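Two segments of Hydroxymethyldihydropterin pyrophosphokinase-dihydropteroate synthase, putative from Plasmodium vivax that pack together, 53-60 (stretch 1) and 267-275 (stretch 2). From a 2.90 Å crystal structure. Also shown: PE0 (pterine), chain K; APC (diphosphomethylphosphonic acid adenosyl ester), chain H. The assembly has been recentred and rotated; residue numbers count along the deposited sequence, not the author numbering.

Stretch 1 (53-60) ETVPEYIV
Stretch 2, residues 267-275: VYTKYRYSI

How does the contact begin along stretch 1? Glu-53 and Thr-54 close a β-strand, with phi/psi near -92/112 and -121/154. Thr-54 points its CB toward the partner, and Thr-54 CA lies 6.2 Å from Ser-274 CA. With chi1 p, Thr-54 OG1 comes 3.6 Å from Ser-274 CB and accepts a hydrogen bond from PE0 N6 at 3.2 Å. A small hydroxyl side chain suits this buried place, where it meets the helix and the pterin. Val-55 (-83/127, chi1 t) and Pro-56 (-49/139) then run as loop without touching stretch 2.

What makes Glu-57 the centre of the contact? Its extended backbone (-116/105) turns CB toward stretch 2, and chi1 m, chi2 t and chi3 -52° bring the carboxylate to the first turn of the helix. Tyr-273 N donates to Glu-57 OE2 at 2.7 Å, while Ser-274 N and Ser-274 OG both donate to Glu-57 OE1, at 3.2 and 2.8 Å. Backbone amides at a helix start lack earlier helical carbonyls to bind, so a carboxylate is well matched to them; chi1 p on Ser-274 adds its hydroxyl. Stretch 2 covers 107 Å² of Glu-57, out of 409 Å² buried over both sides.

How does the helix start present these donors? Tyr-268 O accepts from Tyr-271 N at 2.9 Å and from Arg-272 N at 3.2 Å, folding the preceding loop into a turn. Arg-272, at the N-cap position, is extended (-106/129); Tyr-273 (-57/-49) and Ser-274 (-54/-40) are helical. Glu-57 CA lies 6.7 Å from Arg-272 CA; the pairs 54-274, 57-272 and 60-271 run in opposite sequence directions. Arg-272 CB lies 3.3 Å from Glu-57 OE1, and the long side chain (chi1 m, chi2 t, chi3 t) carries its guanidinium to the ligands. One face covers PE0 C6, and Arg-272 NH1 donates to APC O3G at 2.6 Å. Glu-57 N makes a weak hydrogen bond to PE0 N1 at 3.5 Å.

What finishes the contact beyond Glu-57? Tyr-58 (-102/-43, chi1 m) and Ile-59 (-108/124) direct their CB atoms away, before Val-60 turns back toward stretch 2. Val-60 CA is 6.8 Å from Tyr-271 CA. With chi1 t, Val-60 CG2 meets the edge of the Tyr-268 ring at CE1 (3.7 Å), and Val-60 CG1 packs against Tyr-271 CB (3.7 Å). Both tyrosines have chi1 m. Val-60 packs against both, an apolar patch beside the polar helix start.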

# COMPACT_ATOMS: atom_id res chain seq x y z
N GLU A 53 -21.05 -15.51 -6.26
CA GLU A 53 -21.83 -15.49 -5.04
C GLU A 53 -22.80 -14.36 -5.19
O GLU A 53 -22.37 -13.21 -5.21
CB GLU A 53 -20.94 -15.21 -3.85
CG GLU A 53 -21.74 -15.33 -2.59
CD GLU A 53 -20.98 -14.94 -1.37
OE1 GLU A 53 -21.06 -13.74 -1.05
OE2 GLU A 53 -20.34 -15.84 -0.73
N THR A 54 -24.09 -14.67 -5.30
CA THR A 54 -25.07 -13.62 -5.53
C THR A 54 -26.12 -13.55 -4.45
O THR A 54 -26.41 -14.55 -3.78
CB THR A 54 -25.81 -13.74 -6.89
OG1 THR A 54 -26.42 -15.04 -7.02
CG2 THR A 54 -24.86 -13.50 -8.03
N VAL A 55 -26.68 -12.35 -4.30
CA VAL A 55 -27.77 -12.13 -3.36
C VAL A 55 -29.09 -12.50 -3.97
O VAL A 55 -29.42 -11.99 -5.03
CB VAL A 55 -27.90 -10.69 -2.90
CG1 VAL A 55 -29.31 -10.43 -2.36
CG2 VAL A 55 -26.84 -10.44 -1.86
N PRO A 56 -29.85 -13.36 -3.28
CA PRO A 56 -31.08 -13.88 -3.85
C PRO A 56 -31.99 -12.81 -4.44
O PRO A 56 -32.14 -11.70 -3.90
CB PRO A 56 -31.75 -14.58 -2.66
CG PRO A 56 -30.62 -15.00 -1.77
CD PRO A 56 -29.49 -14.02 -2.01
N GLU A 57 -32.54 -13.20 -5.60
CA GLU A 57 -33.51 -12.40 -6.35
C GLU A 57 -34.81 -13.17 -6.37
O GLU A 57 -34.97 -14.18 -7.05
CB GLU A 57 -33.03 -12.13 -7.79
CG GLU A 57 -32.00 -10.99 -7.89
CD GLU A 57 -31.22 -11.00 -9.22
OE1 GLU A 57 -30.64 -12.08 -9.62
OE2 GLU A 57 -31.20 -9.89 -9.86
N TYR A 58 -35.74 -12.68 -5.56
CA TYR A 58 -37.05 -13.24 -5.45
C TYR A 58 -38.05 -12.39 -6.23
O TYR A 58 -38.93 -12.95 -6.92
CB TYR A 58 -37.42 -13.26 -3.97
CG TYR A 58 -36.45 -14.01 -3.09
CD1 TYR A 58 -35.94 -15.27 -3.49
CD2 TYR A 58 -36.05 -13.49 -1.85
CE1 TYR A 58 -35.05 -15.98 -2.68
CE2 TYR A 58 -35.16 -14.18 -1.02
CZ TYR A 58 -34.65 -15.42 -1.43
OH TYR A 58 -33.75 -16.11 -0.60
N ILE A 59 -37.93 -11.06 -6.10
CA ILE A 59 -38.88 -10.07 -6.68
C ILE A 59 -38.32 -9.26 -7.90
O ILE A 59 -37.27 -8.59 -7.82
CB ILE A 59 -39.47 -9.13 -5.56
N VAL A 60 -39.07 -9.34 -9.01
CA VAL A 60 -38.85 -8.59 -10.25
C VAL A 60 -40.13 -7.76 -10.56
O VAL A 60 -40.12 -6.53 -10.78
CB VAL A 60 -38.62 -9.58 -11.42
CG1 VAL A 60 -38.33 -8.80 -12.71
CG2 VAL A 60 -37.54 -10.61 -11.09
N VAL A 267 -37.74 -17.85 -18.23
CA VAL A 267 -38.59 -16.72 -17.91
C VAL A 267 -37.81 -15.55 -17.36
O VAL A 267 -38.07 -14.40 -17.73
CB VAL A 267 -39.66 -17.12 -16.87
CG1 VAL A 267 -40.48 -15.90 -16.45
CG2 VAL A 267 -40.58 -18.19 -17.42
N TYR A 268 -36.87 -15.85 -16.47
CA TYR A 268 -36.06 -14.84 -15.77
C TYR A 268 -34.74 -14.44 -16.42
O TYR A 268 -34.02 -13.64 -15.85
CB TYR A 268 -35.78 -15.30 -14.35
CG TYR A 268 -37.01 -15.25 -13.52
CD1 TYR A 268 -37.42 -14.07 -12.92
CD2 TYR A 268 -37.78 -16.37 -13.35
CE1 TYR A 268 -38.55 -14.02 -12.15
CE2 TYR A 268 -38.93 -16.33 -12.58
CZ TYR A 268 -39.29 -15.15 -11.98
OH TYR A 268 -40.42 -15.13 -11.24
N THR A 269 -34.44 -14.96 -17.60
CA THR A 269 -33.13 -14.75 -18.16
C THR A 269 -32.70 -13.29 -18.17
O THR A 269 -31.60 -12.97 -17.78
CB THR A 269 -32.99 -15.31 -19.59
OG1 THR A 269 -33.30 -16.71 -19.62
CG2 THR A 269 -31.57 -15.13 -20.06
N LYS A 270 -33.58 -12.40 -18.61
CA LYS A 270 -33.18 -10.99 -18.74
C LYS A 270 -33.52 -10.17 -17.51
O LYS A 270 -33.24 -8.99 -17.48
CB LYS A 270 -33.74 -10.38 -20.05
CG LYS A 270 -35.03 -9.58 -19.95
CD LYS A 270 -35.64 -9.38 -21.35
CE LYS A 270 -36.42 -8.09 -21.54
NZ LYS A 270 -37.22 -8.23 -22.80
N TYR A 271 -34.09 -10.81 -16.50
CA TYR A 271 -34.54 -10.09 -15.31
C TYR A 271 -33.75 -10.38 -14.01
O TYR A 271 -33.98 -9.71 -13.00
CB TYR A 271 -36.00 -10.40 -15.06
CG TYR A 271 -36.93 -10.11 -16.21
CD1 TYR A 271 -37.23 -8.81 -16.58
CD2 TYR A 271 -37.56 -11.13 -16.89
CE1 TYR A 271 -38.10 -8.54 -17.60
CE2 TYR A 271 -38.44 -10.87 -17.92
CZ TYR A 271 -38.71 -9.58 -18.28
OH TYR A 271 -39.58 -9.32 -19.31
N ARG A 272 -32.85 -11.36 -14.00
CA ARG A 272 -31.95 -11.60 -12.86
C ARG A 272 -30.53 -11.16 -13.10
O ARG A 272 -29.90 -11.53 -14.08
CB ARG A 272 -31.90 -13.07 -12.51
CG ARG A 272 -33.00 -13.48 -11.59
CD ARG A 272 -33.03 -14.98 -11.41
NE ARG A 272 -34.25 -15.33 -10.69
CZ ARG A 272 -34.80 -16.54 -10.65
NH1 ARG A 272 -34.24 -17.58 -11.29
NH2 ARG A 272 -35.93 -16.72 -9.96
N TYR A 273 -29.99 -10.39 -12.19
CA TYR A 273 -28.63 -10.00 -12.30
C TYR A 273 -27.83 -11.29 -12.39
O TYR A 273 -27.06 -11.47 -13.32
CB TYR A 273 -28.23 -9.09 -11.13
CG TYR A 273 -26.83 -8.55 -11.22
CD1 TYR A 273 -26.45 -7.66 -12.22
CD2 TYR A 273 -25.87 -8.94 -10.30
CE1 TYR A 273 -25.15 -7.16 -12.31
CE2 TYR A 273 -24.57 -8.46 -10.38
CZ TYR A 273 -24.20 -7.58 -11.38
OH TYR A 273 -22.88 -7.14 -11.40
N SER A 274 -28.07 -12.23 -11.48
CA SER A 274 -27.22 -13.40 -11.36
C SER A 274 -27.07 -14.14 -12.67
O SER A 274 -26.00 -14.63 -13.00
CB SER A 274 -27.78 -14.34 -10.31
OG SER A 274 -29.17 -14.34 -10.42
N ILE A 275 -28.14 -14.24 -13.43
CA ILE A 275 -28.06 -14.82 -14.76
C ILE A 275 -27.37 -13.88 -15.72
O ILE A 275 -26.47 -14.32 -16.43
CB ILE A 275 -29.42 -15.12 -15.37
CG1 ILE A 275 -30.16 -16.13 -14.52
CG2 ILE A 275 -29.22 -15.62 -16.77
CD1 ILE A 275 -31.65 -16.03 -14.70
C1 PE0 K . -31.93 -18.35 -7.78
C4 PE0 K . -30.48 -18.44 -7.83
O4 PE0 K . -29.89 -19.51 -7.93
N2 PE0 K . -29.81 -17.30 -7.72
C3 PE0 K . -30.40 -16.12 -7.58
N6 PE0 K . -29.62 -15.04 -7.49
N1 PE0 K . -31.73 -15.98 -7.54
C2 PE0 K . -32.51 -17.05 -7.62
N3 PE0 K . -33.81 -16.94 -7.56
C6 PE0 K . -34.60 -18.01 -7.65
C5 PE0 K . -34.05 -19.25 -7.78
N4 PE0 K . -32.74 -19.39 -7.84
PG APC H . -35.50 -21.05 -11.23
O1G APC H . -34.12 -21.17 -10.62
O2G APC H . -35.74 -22.07 -12.32
O3G APC H . -35.83 -19.64 -11.66
PB APC H . -36.89 -22.79 -9.32
O1B APC H . -37.42 -22.50 -7.94
O2B APC H . -35.65 -23.64 -9.37
O3B APC H . -36.55 -21.42 -10.07
PA APC H . -37.80 -25.23 -10.92
O1A APC H . -37.49 -26.10 -9.73
O2A APC H . -36.72 -25.15 -11.97
C3A APC H . -38.19 -23.55 -10.34
O5' APC H . -39.13 -25.80 -11.60
C5' APC H . -40.41 -25.13 -11.64
C4' APC H . -40.97 -25.21 -13.04
O4' APC H . -40.02 -24.61 -13.96
C3' APC H . -41.26 -26.62 -13.58
O3' APC H . -42.63 -26.74 -13.94
C2' APC H . -40.33 -26.78 -14.80
O2' APC H . -40.94 -27.39 -15.91
C1' APC H . -40.01 -25.33 -15.16
N9 APC H . -38.71 -25.17 -15.79
C8 APC H . -37.48 -25.53 -15.31
N7 APC H . -36.48 -25.22 -16.11
C5 APC H . -37.10 -24.61 -17.20
C6 APC H . -36.60 -24.05 -18.39
N6 APC H . -35.31 -24.01 -18.71
N1 APC H . -37.49 -23.52 -19.25
C2 APC H . -38.79 -23.56 -18.92
N3 APC H . -39.38 -24.06 -17.84
C4 APC H . -38.47 -24.57 -17.01